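Local coordinates for protein mannan endo-1,4-beta-mannosidase (Mytilus edulis, PDB 2C0H) that hydrolyses internal beta-1,4-mannosidic linkages in mannans, galactomannans and glucomannans, and cuts manno-oligosaccharides of four or more sugars, at residues A24-V29 / K44-S49; T50-Q55 / Q101-L106; S61-L66 / F108-N113. The protein carries 3 engineered substitutions. All coordinates share one frame; numbering follows the deposited sequence.

Contact 1 (A24-V29 / K44-S49); sequences ANQAWV and KSTFES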
loop_
_atom_site.group_PDB
_atom_site.type_symbol
_atom_site.label_atom_id
_atom_site.label_comp_id
_atom_site.label_asym_id
_atom_site.label_seq_id
_atom_site.Cartn_x
_atom_site.Cartn_y
_atom_site.Cartn_z
ATOM N N ALA A 24 -10.687 -4.684 1.023
ATOM C CA ALA A 24 -10.998 -3.308 0.749
ATOM C C ALA A 24 -10.084 -2.347 1.457
ATOM O O ALA A 24 -9.488 -2.676 2.483
ATOM C CB ALA A 24 -12.425 -3.026 1.146
ATOM N N ASN A 25 -10.010 -1.153 0.905
ATOM C CA ASN A 25 -9.451 0.003 1.585
ATOM C C ASN A 25 -10.484 0.549 2.548
ATOM O O ASN A 25 -11.631 0.714 2.171
ATOM C CB ASN A 25 -9.122 1.104 0.562
ATOM C CG ASN A 25 -7.926 0.797 -0.283
ATOM O OD1 ASN A 25 -6.824 1.247 0.035
ATOM N ND2 ASN A 25 -8.130 0.084 -1.395
ATOM N N GLN A 26 -10.072 0.876 3.771
ATOM C CA GLN A 26 -10.985 1.571 4.696
ATOM C C GLN A 26 -11.329 2.943 4.081
ATOM O O GLN A 26 -12.512 3.260 3.943
ATOM C CB GLN A 26 -10.418 1.645 6.124
ATOM C CG GLN A 26 -11.416 2.120 7.206
ATOM C CD GLN A 26 -12.395 1.041 7.694
ATOM O OE1 GLN A 26 -12.025 -0.105 7.936
ATOM N NE2 GLN A 26 -13.651 1.422 7.868
ATOM N N ALA A 27 -10.388 3.793 3.673
ATOM C CA ALA A 27 -8.969 3.800 4.041
ATOM C C ALA A 27 -8.784 4.597 5.346
ATOM O O ALA A 27 -7.677 4.656 5.888
ATOM C CB ALA A 27 -8.167 4.435 2.932
ATOM N N TRP A 28 -9.853 5.229 5.841
ATOM C CA TRP A 28 -9.857 5.981 7.095
ATOM C C TRP A 28 -11.272 6.039 7.681
ATOM O O TRP A 28 -12.247 5.686 7.011
ATOM C CB TRP A 28 -9.351 7.420 6.855
ATOM C CG TRP A 28 -10.114 8.163 5.796
ATOM C CD1 TRP A 28 -11.318 8.789 5.960
ATOM C CD2 TRP A 28 -9.750 8.360 4.423
ATOM N NE1 TRP A 28 -11.734 9.332 4.780
ATOM C CE2 TRP A 28 -10.795 9.092 3.814
ATOM C CE3 TRP A 28 -8.646 7.991 3.639
ATOM C CZ2 TRP A 28 -10.757 9.464 2.476
ATOM C CZ3 TRP A 28 -8.617 8.346 2.318
ATOM C CH2 TRP A 28 -9.659 9.083 1.744
ATOM N N VAL A 29 -11.380 6.498 8.916
ATOM C CA VAL A 29 -12.673 6.890 9.502
ATOM C C VAL A 29 -12.621 8.403 9.699
ATOM O O VAL A 29 -13.354 9.151 9.038
ATOM C CB VAL A 29 -12.990 6.112 10.794
ATOM C CG1 VAL A 29 -14.288 6.642 11.443
ATOM C CG2 VAL A 29 -13.090 4.605 10.489
ATOM N N LYS A 44 -13.740 3.270 16.763
ATOM C CA LYS A 44 -13.816 1.824 16.997
ATOM C C LYS A 44 -15.101 1.184 16.467
ATOM O O LYS A 44 -15.053 0.120 15.858
ATOM C CB LYS A 44 -13.639 1.547 18.496
ATOM C CG LYS A 44 -13.935 0.138 18.978
ATOM C CD LYS A 44 -13.524 -0.023 20.437
ATOM C CE LYS A 44 -14.415 0.761 21.398
ATOM N NZ LYS A 44 -15.750 0.127 21.591
ATOM N N SER A 45 -16.251 1.813 16.676
ATOM C CA SER A 45 -17.494 1.190 16.194
ATOM C C SER A 45 -17.553 1.018 14.650
ATOM O O SER A 45 -18.058 -0.007 14.155
ATOM C CB SER A 45 -18.715 1.947 16.729
ATOM O OG SER A 45 -18.740 3.273 16.256
ATOM N N THR A 46 -17.023 1.990 13.898
ATOM C CA THR A 46 -16.966 1.925 12.426
ATOM C C THR A 46 -15.922 0.908 11.972
ATOM O O THR A 46 -16.159 0.111 11.073
ATOM C CB THR A 46 -16.645 3.303 11.796
ATOM O OG1 THR A 46 -17.639 4.261 12.217
ATOM C CG2 THR A 46 -16.609 3.232 10.294
ATOM N N PHE A 47 -14.748 0.953 12.586
ATOM C CA PHE A 47 -13.732 -0.022 12.255
ATOM C C PHE A 47 -14.273 -1.458 12.488
ATOM O O PHE A 47 -14.085 -2.348 11.648
ATOM C CB PHE A 47 -12.458 0.218 13.089
ATOM C CG PHE A 47 -11.527 1.290 12.549
ATOM C CD1 PHE A 47 -10.860 1.139 11.331
ATOM C CD2 PHE A 47 -11.287 2.452 13.286
ATOM C CE1 PHE A 47 -9.981 2.115 10.874
ATOM C CE2 PHE A 47 -10.423 3.431 12.818
ATOM C CZ PHE A 47 -9.770 3.263 11.632
ATOM N N GLU A 48 -14.963 -1.672 13.607
ATOM C CA GLU A 48 -15.457 -3.009 13.984
ATOM C C GLU A 48 -16.607 -3.464 13.091
ATOM O O GLU A 48 -16.678 -4.638 12.714
ATOM C CB GLU A 48 -15.886 -3.056 15.465
ATOM C CG GLU A 48 -16.705 -4.277 15.877
ATOM C CD GLU A 48 -15.966 -5.604 15.736
ATOM O OE1 GLU A 48 -14.716 -5.631 15.851
ATOM O OE2 GLU A 48 -16.652 -6.634 15.517
ATOM N N SER A 49 -17.500 -2.548 12.736
ATOM C CA SER A 49 -18.604 -2.938 11.857
ATOM C C SER A 49 -18.079 -3.296 10.462
ATOM O O SER A 49 -18.616 -4.188 9.807
ATOM C CB SER A 49 -19.686 -1.859 11.793
ATOM O OG SER A 49 -19.229 -0.680 11.196
HETATM O O HOH W 1 -11.890 -2.097 9.605
#
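The Phe47 ring carries Val29 on one face. Methyl CG2 of Val29 stands over the middle of the ring, 3.7 Å from its centroid and 12° off the ring normal. This is a CH-pi contact. Water 1 lies in the ring plane at an edge. The amide of Gln26 meets the ring obliquely, with the two planes 61° apart, and Gln26 OE1 comes within 3.8 Å of Phe47 CD1.

Gln26 reaches the helix by a bent chain. Its CG is anti to the backbone N, and the bend at chi2 (79°) sets CD beside the ring. Both ends of the amide are held. OE1 accepts a hydrogen bond from water 1 at 2.6 Å. The same water donates to the carbonyl O of Phe47 at 3.0 Å, so one water bridges the turn and the helix. NE2 is bonded to Thr50 OG1, which is also bonded to Thr46 O one turn back in the helix. These bonds would fix the rotation of the buried amide. Beyond the ring, Val29 also packs on Thr46, where the methyls Val29 CG2 and Thr46 CG2 are 3.8 Å apart. No direct hydrogen bond joins the two segments.

The contact lies within the beta-alpha-beta unit of strand 17-25, helix 40-56 and strand 61-68. After strand 17-25 the chain turns through a cis peptide before Ala27. Helix 40-56 meets this turn through Thr46 and Phe47. Phe47 also packs against Phe35, against Tyr96 of helix 89-102 and against Val64 of strand 61-68, which places its ring between the barrel strands and the outer helices.

Contact 2 (T50-Q55 / Q101-L106); sequences TLSDMQ and QRHNIL. Unlike the reference sequence in segment 50-55: Met54 (reference Ile).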
loop_
_atom_site.group_PDB
_atom_site.type_symbol
_atom_site.label_atom_id
_atom_site.label_comp_id
_atom_site.label_asym_id
_atom_site.label_seq_id
_atom_site.Cartn_x
_atom_site.Cartn_y
_atom_site.Cartn_z
ATOM N N THR A 50 -17.033 -2.599 10.006
ATOM C CA THR A 50 -16.417 -2.894 8.705
ATOM C C THR A 50 -15.816 -4.302 8.722
ATOM O O THR A 50 -15.977 -5.056 7.759
ATOM C CB THR A 50 -15.339 -1.841 8.322
ATOM O OG1 THR A 50 -15.950 -0.554 8.160
ATOM C CG2 THR A 50 -14.641 -2.204 7.041
ATOM N N LEU A 51 -15.113 -4.637 9.798
ATOM C CA LEU A 51 -14.551 -5.983 9.960
ATOM C C LEU A 51 -15.629 -7.072 9.956
ATOM O O LEU A 51 -15.441 -8.119 9.348
ATOM C CB LEU A 51 -13.747 -6.089 11.250
ATOM C CG LEU A 51 -12.468 -5.269 11.369
ATOM C CD1 LEU A 51 -11.970 -5.365 12.806
ATOM C CD2 LEU A 51 -11.406 -5.744 10.380
ATOM N N SER A 52 -16.735 -6.818 10.651
ATOM C CA SER A 52 -17.841 -7.776 10.728
ATOM C C SER A 52 -18.435 -8.025 9.346
ATOM O O SER A 52 -18.630 -9.190 8.951
ATOM C CB SER A 52 -18.934 -7.270 11.675
ATOM O OG SER A 52 -20.011 -8.199 11.736
ATOM N N ASP A 53 -18.732 -6.936 8.632
ATOM C CA ASP A 53 -19.258 -6.985 7.253
ATOM C C ASP A 53 -18.342 -7.815 6.359
ATOM O O ASP A 53 -18.790 -8.681 5.606
ATOM C CB ASP A 53 -19.366 -5.580 6.640
ATOM C CG ASP A 53 -20.510 -4.744 7.201
ATOM O OD1 ASP A 53 -21.305 -5.249 8.023
ATOM O OD2 ASP A 53 -20.602 -3.547 6.805
ATOM N N MET A 54 -17.047 -7.536 6.432
ATOM C CA MET A 54 -16.091 -8.202 5.567
ATOM C C MET A 54 -15.963 -9.680 5.860
ATOM O O MET A 54 -15.980 -10.478 4.931
ATOM C CB MET A 54 -14.737 -7.511 5.619
ATOM C CG MET A 54 -14.765 -6.188 4.902
ATOM S SD MET A 54 -13.182 -5.369 4.961
ATOM C CE MET A 54 -12.131 -6.693 4.341
ATOM N N GLN A 55 -15.866 -10.055 7.132
ATOM C CA GLN A 55 -15.781 -11.468 7.496
ATOM C C GLN A 55 -16.973 -12.241 6.961
ATOM O O GLN A 55 -16.811 -13.320 6.390
ATOM C CB GLN A 55 -15.673 -11.686 9.010
ATOM C CG GLN A 55 -15.567 -13.180 9.359
ATOM C CD GLN A 55 -15.299 -13.470 10.815
ATOM O OE1 GLN A 55 -15.779 -12.780 11.707
ATOM N NE2 GLN A 55 -14.550 -14.539 11.064
ATOM N N GLN A 101 -8.128 -9.713 14.421
ATOM C CA GLN A 101 -7.811 -11.118 14.673
ATOM C C GLN A 101 -9.072 -11.916 14.999
ATOM O O GLN A 101 -9.220 -13.034 14.535
ATOM C CB GLN A 101 -6.804 -11.242 15.820
ATOM C CG GLN A 101 -6.276 -12.635 16.006
ATOM C CD GLN A 101 -5.241 -12.739 17.103
ATOM O OE1 GLN A 101 -4.604 -11.750 17.476
ATOM N NE2 GLN A 101 -5.045 -13.947 17.610
ATOM N N ARG A 102 -9.971 -11.314 15.773
ATOM C CA ARG A 102 -11.223 -11.966 16.174
ATOM C C ARG A 102 -12.102 -12.259 14.952
ATOM O O ARG A 102 -12.966 -13.160 15.015
ATOM C CB ARG A 102 -11.986 -11.114 17.202
ATOM C CG ARG A 102 -11.354 -11.100 18.593
ATOM C CD ARG A 102 -12.244 -10.481 19.659
ATOM N NE ARG A 102 -12.384 -9.036 19.536
ATOM C CZ ARG A 102 -11.582 -8.129 20.098
ATOM N NH1 ARG A 102 -10.540 -8.490 20.836
ATOM N NH2 ARG A 102 -11.824 -6.842 19.905
ATOM N N HIS A 103 -11.881 -11.520 13.859
ATOM C CA HIS A 103 -12.615 -11.693 12.584
ATOM C C HIS A 103 -11.789 -12.332 11.442
ATOM O O HIS A 103 -12.206 -12.320 10.274
ATOM C CB HIS A 103 -13.162 -10.337 12.117
ATOM C CG HIS A 103 -14.225 -9.772 13.004
ATOM N ND1 HIS A 103 -15.553 -10.122 12.885
ATOM C CD2 HIS A 103 -14.161 -8.885 14.024
ATOM C CE1 HIS A 103 -16.262 -9.467 13.788
ATOM N NE2 HIS A 103 -15.441 -8.709 14.491
ATOM N N ASN A 104 -10.613 -12.873 11.767
ATOM C CA ASN A 104 -9.672 -13.442 10.793
ATOM C C ASN A 104 -9.313 -12.528 9.604
ATOM O O ASN A 104 -9.289 -12.968 8.454
ATOM C CB ASN A 104 -10.175 -14.801 10.271
ATOM C CG ASN A 104 -9.890 -15.937 11.223
ATOM O OD1 ASN A 104 -8.788 -16.066 11.758
ATOM N ND2 ASN A 104 -10.881 -16.793 11.421
ATOM N N ILE A 105 -9.018 -11.264 9.893
ATOM C CA ILE A 105 -8.669 -10.283 8.854
ATOM C C ILE A 105 -7.259 -9.738 9.089
ATOM O O ILE A 105 -6.905 -9.458 10.231
ATOM C CB ILE A 105 -9.719 -9.161 8.832
ATOM C CG1 ILE A 105 -11.018 -9.731 8.222
ATOM C CG2 ILE A 105 -9.229 -7.979 8.054
ATOM C CD1 ILE A 105 -12.195 -8.792 8.291
ATOM N N LEU A 106 -6.476 -9.650 8.015
ATOM C CA LEU A 106 -5.132 -9.050 8.034
ATOM C C LEU A 106 -5.188 -7.562 7.721
ATOM O O LEU A 106 -5.843 -7.131 6.762
ATOM C CB LEU A 106 -4.237 -9.726 7.000
ATOM C CG LEU A 106 -3.881 -11.189 7.224
ATOM C CD1 LEU A 106 -3.250 -11.758 5.963
ATOM C CD2 LEU A 106 -2.933 -11.360 8.428
#
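Gln55 and His103 cross at about a right angle, with amide and ring planes 70° apart. Gln55 is extended, with CG anti to the backbone N (chi1 -179°), and reaches from helix 40-56 to the residues just after helix 89-102. His103 ND1 donates to Gln55 OE1 at 2.9 Å. The bond is bent, with an N-H...O angle of 140°. The donor lies above the carbonyl plane, and OE1 is tilted from the plane of the imidazole. Gln55 CD also lies 3.3 Å from His103 O.

One face of that ring rests on the backbone of helix 40-56 at Leu51 and Ser52. Leu51 CB is 4.0 Å from His103 CD2, and Ser52 CA is near His103 CE1. Next to the histidine, Ile105 crosses Leu51 obliquely. Its CD1 meets Leu51 CD2 at 3.8 Å and also touches Leu51 O. Met54, which differs from the reference sequence, adds its CB at 3.9 Å from Ile105 CD1.

Asn104, with positive phi, is the C-prime residue of a Schellman motif. It ends helix 89-102 and turns the chain toward strand 106-113.

An alanine in place of Gln55 would probably leave His103 ND1 without this acceptor and His103 O without its packing, with the ring held mainly through Glu48.

His103 is gripped at both nitrogens, since NE2 is hydrogen-bonded to Glu48 OE2 of helix 40-56. Gln55 offers a neutral oxygen to ND1, and Glu48, probably ionised, a carboxylate at NE2. This pair may favour the protonated imidazole.

Contact 3 (S61-L66 / F108-N113); sequences SVRVWL and FFTLWN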
loop_
_atom_site.group_PDB
_atom_site.type_symbol
_atom_site.label_atom_id
_atom_site.label_comp_id
_atom_site.label_asym_id
_atom_site.label_seq_id
_atom_site.Cartn_x
_atom_site.Cartn_y
_atom_site.Cartn_z
ATOM N N SER A 61 -8.718 -9.049 4.256
ATOM C CA SER A 61 -7.727 -7.991 4.470
ATOM C C SER A 61 -8.277 -6.594 4.278
ATOM O O SER A 61 -9.184 -6.375 3.472
ATOM C CB SER A 61 -6.496 -8.199 3.584
ATOM O OG SER A 61 -6.837 -8.525 2.258
ATOM N N VAL A 62 -7.692 -5.650 5.013
ATOM C CA VAL A 62 -8.083 -4.240 4.985
ATOM C C VAL A 62 -6.810 -3.398 4.892
ATOM O O VAL A 62 -5.845 -3.684 5.615
ATOM C CB VAL A 62 -8.881 -3.819 6.250
ATOM C CG1 VAL A 62 -9.252 -2.353 6.207
ATOM C CG2 VAL A 62 -10.126 -4.642 6.408
ATOM N N ARG A 63 -6.823 -2.386 4.024
ATOM C CA ARG A 63 -5.772 -1.359 3.947
ATOM C C ARG A 63 -6.271 -0.100 4.669
ATOM O O ARG A 63 -7.366 0.417 4.384
ATOM C CB ARG A 63 -5.410 -1.073 2.481
ATOM C CG ARG A 63 -4.391 0.037 2.199
ATOM C CD ARG A 63 -3.995 0.013 0.700
ATOM N NE ARG A 63 -2.990 1.008 0.277
ATOM C CZ ARG A 63 -3.196 2.076 -0.490
ATOM N NH1 ARG A 63 -4.400 2.381 -0.962
ATOM N NH2 ARG A 63 -2.179 2.865 -0.804
ATOM N N VAL A 64 -5.460 0.404 5.589
ATOM C CA VAL A 64 -5.809 1.592 6.364
ATOM C C VAL A 64 -4.657 2.590 6.368
ATOM O O VAL A 64 -3.508 2.188 6.434
ATOM C CB VAL A 64 -6.207 1.216 7.802
ATOM C CG1 VAL A 64 -5.043 0.679 8.590
ATOM C CG2 VAL A 64 -6.826 2.386 8.531
ATOM N N TRP A 65 -4.964 3.877 6.264
ATOM C CA TRP A 65 -3.939 4.935 6.217
ATOM C C TRP A 65 -3.645 5.475 7.622
ATOM O O TRP A 65 -4.560 5.719 8.419
ATOM C CB TRP A 65 -4.377 6.071 5.284
ATOM C CG TRP A 65 -4.493 5.718 3.799
ATOM C CD1 TRP A 65 -4.426 4.468 3.223
ATOM C CD2 TRP A 65 -4.724 6.630 2.738
ATOM N NE1 TRP A 65 -4.591 4.568 1.867
ATOM C CE2 TRP A 65 -4.797 5.883 1.541
ATOM C CE3 TRP A 65 -4.897 8.020 2.678
ATOM C CZ2 TRP A 65 -5.007 6.493 0.292
ATOM C CZ3 TRP A 65 -5.106 8.618 1.443
ATOM C CH2 TRP A 65 -5.160 7.856 0.272
ATOM N N LEU A 66 -2.354 5.674 7.915
ATOM C CA LEU A 66 -1.878 6.005 9.252
ATOM C C LEU A 66 -1.455 7.493 9.384
ATOM O O LEU A 66 -2.274 8.333 9.760
ATOM C CB LEU A 66 -0.745 5.032 9.654
ATOM C CG LEU A 66 -0.323 5.060 11.136
ATOM C CD1 LEU A 66 -1.388 4.493 12.052
ATOM C CD2 LEU A 66 0.950 4.262 11.335
ATOM N N PHE A 108 -3.180 -4.013 6.641
ATOM C CA PHE A 108 -2.033 -3.358 6.009
ATOM C C PHE A 108 -2.093 -1.863 6.313
ATOM O O PHE A 108 -3.040 -1.193 5.920
ATOM C CB PHE A 108 -2.008 -3.634 4.509
ATOM C CG PHE A 108 -1.771 -5.075 4.192
ATOM C CD1 PHE A 108 -0.486 -5.535 3.939
ATOM C CD2 PHE A 108 -2.815 -5.982 4.220
ATOM C CE1 PHE A 108 -0.254 -6.868 3.694
ATOM C CE2 PHE A 108 -2.578 -7.338 3.981
ATOM C CZ PHE A 108 -1.301 -7.758 3.686
ATOM N N PHE A 109 -1.095 -1.344 7.026
ATOM C CA PHE A 109 -1.030 0.068 7.369
ATOM C C PHE A 109 -0.226 0.864 6.314
ATOM O O PHE A 109 0.900 0.502 5.958
ATOM C CB PHE A 109 -0.367 0.268 8.743
ATOM C CG PHE A 109 -1.199 -0.184 9.921
ATOM C CD1 PHE A 109 -2.276 0.581 10.355
ATOM C CD2 PHE A 109 -0.855 -1.303 10.647
ATOM C CE1 PHE A 109 -3.020 0.208 11.463
ATOM C CE2 PHE A 109 -1.602 -1.691 11.752
ATOM C CZ PHE A 109 -2.679 -0.929 12.165
ATOM N N THR A 110 -0.805 1.948 5.800
ATOM C CA THR A 110 -0.127 2.819 4.828
ATOM C C THR A 110 0.413 4.053 5.549
ATOM O O THR A 110 -0.343 4.815 6.149
ATOM C CB THR A 110 -1.082 3.269 3.700
ATOM O OG1 THR A 110 -1.649 2.112 3.093
ATOM C CG2 THR A 110 -0.371 4.038 2.644
ATOM N N LEU A 111 1.718 4.268 5.490
ATOM C CA LEU A 111 2.344 5.302 6.305
ATOM C C LEU A 111 2.034 6.729 5.809
ATOM O O LEU A 111 1.513 7.526 6.590
ATOM C CB LEU A 111 3.873 5.082 6.349
ATOM C CG LEU A 111 4.326 3.775 6.994
ATOM C CD1 LEU A 111 5.851 3.731 6.864
ATOM C CD2 LEU A 111 3.890 3.614 8.421
ATOM N N TRP A 112 2.352 7.019 4.548
ATOM C CA TRP A 112 2.283 8.377 3.956
ATOM C C TRP A 112 1.386 8.452 2.728
ATOM O O TRP A 112 1.026 7.431 2.146
ATOM C CB TRP A 112 3.680 8.867 3.573
ATOM C CG TRP A 112 4.674 8.714 4.682
ATOM C CD1 TRP A 112 5.673 7.778 4.761
ATOM C CD2 TRP A 112 4.770 9.500 5.873
ATOM N NE1 TRP A 112 6.368 7.940 5.911
ATOM C CE2 TRP A 112 5.843 8.984 6.622
ATOM C CE3 TRP A 112 4.042 10.583 6.390
ATOM C CZ2 TRP A 112 6.228 9.524 7.857
ATOM C CZ3 TRP A 112 4.422 11.116 7.626
ATOM C CH2 TRP A 112 5.512 10.579 8.338
ATOM N N ASN A 113 1.042 9.674 2.323
ATOM C CA ASN A 113 0.234 9.908 1.111
ATOM C C ASN A 113 0.843 10.985 0.197
ATOM O O ASN A 113 1.098 12.116 0.638
ATOM C CB ASN A 113 -1.171 10.337 1.538
ATOM C CG ASN A 113 -2.106 10.527 0.363
ATOM O OD1 ASN A 113 -1.928 9.940 -0.697
ATOM N ND2 ASN A 113 -3.123 11.362 0.561
#
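Thr110 OG1 is anti to the carbonyl carbon (chi1 -55°), which leaves CG2 anti to the backbone N, and Trp65 CG is anti to its own carbonyl carbon (chi1 -66°). Both side chains leave the same face of the sheet and lie side by side, pointing the same way, with Thr110 CB 3.6 Å from Trp65 CD1. CG2 of Thr110 lies over one face of the indole. The strands are parallel neighbours in the TIM barrel of this glycosyl hydrolase family 5 enzyme.

Four backbone hydrogen bonds zip them together. Phe108 N donates to Val62 O, Val64 N to Phe108 O, Thr110 N to Val64 O and Leu66 N to Thr110 O. The strand directions differ by 32°, in keeping with the twist of a barrel sheet.

Arg63, Trp65, Phe108 and Thr110 share the inner face. The extended Arg63 chain passes Thr110 OG1, with NE 3.3 Å from that oxygen. Its guanidinium forms salt bridges to Asp159 and to Glu294, the probable nucleophile, and hydrogen bonds to Asn25 and Asn162. Trp65 NE1 lies over one face of the guanidinium, offset toward its rim. Trp65 is a probable substrate-binding residue, so this face of the two strands probably carries part of the substrate-binding and catalytic region.

The other face is apolar. Val64 CG1 sits close to Phe109 CD1, at 3.3 Å. Leu66 CD2 and Leu111 CD2 meet more loosely, at 4.2 Å. Met93 of helix 89-102 and Met145 of helix 131-149 cover this side.

Toward the C-terminal end the Trp65 ring meets the Asn113 amide obliquely. Asn113 OD1 is hydrogen-bonded to Asn162 ND2, while Asn113 ND2 comes within 3.5 Å of Trp65 CZ3.

Contact 3 is the buried core of the three. It joins two barrel strands by backbone hydrogen bonds and places polar side chains toward the active site. Contacts 1 and 2 are partly buried and lie farther out. They use successive parts of helix 40-56. Contact 1 sets that helix against the turn after strand 17-25, by ring packing and a bridging water. Contact 2 sets it against the end of helix 89-102, by a histidine and an apolar cluster. The contacts also touch. Backbone bonds run from Gln26 and Ala27 of contact 1, and from Leu106 of contact 2, to strand 61-68 of contact 3.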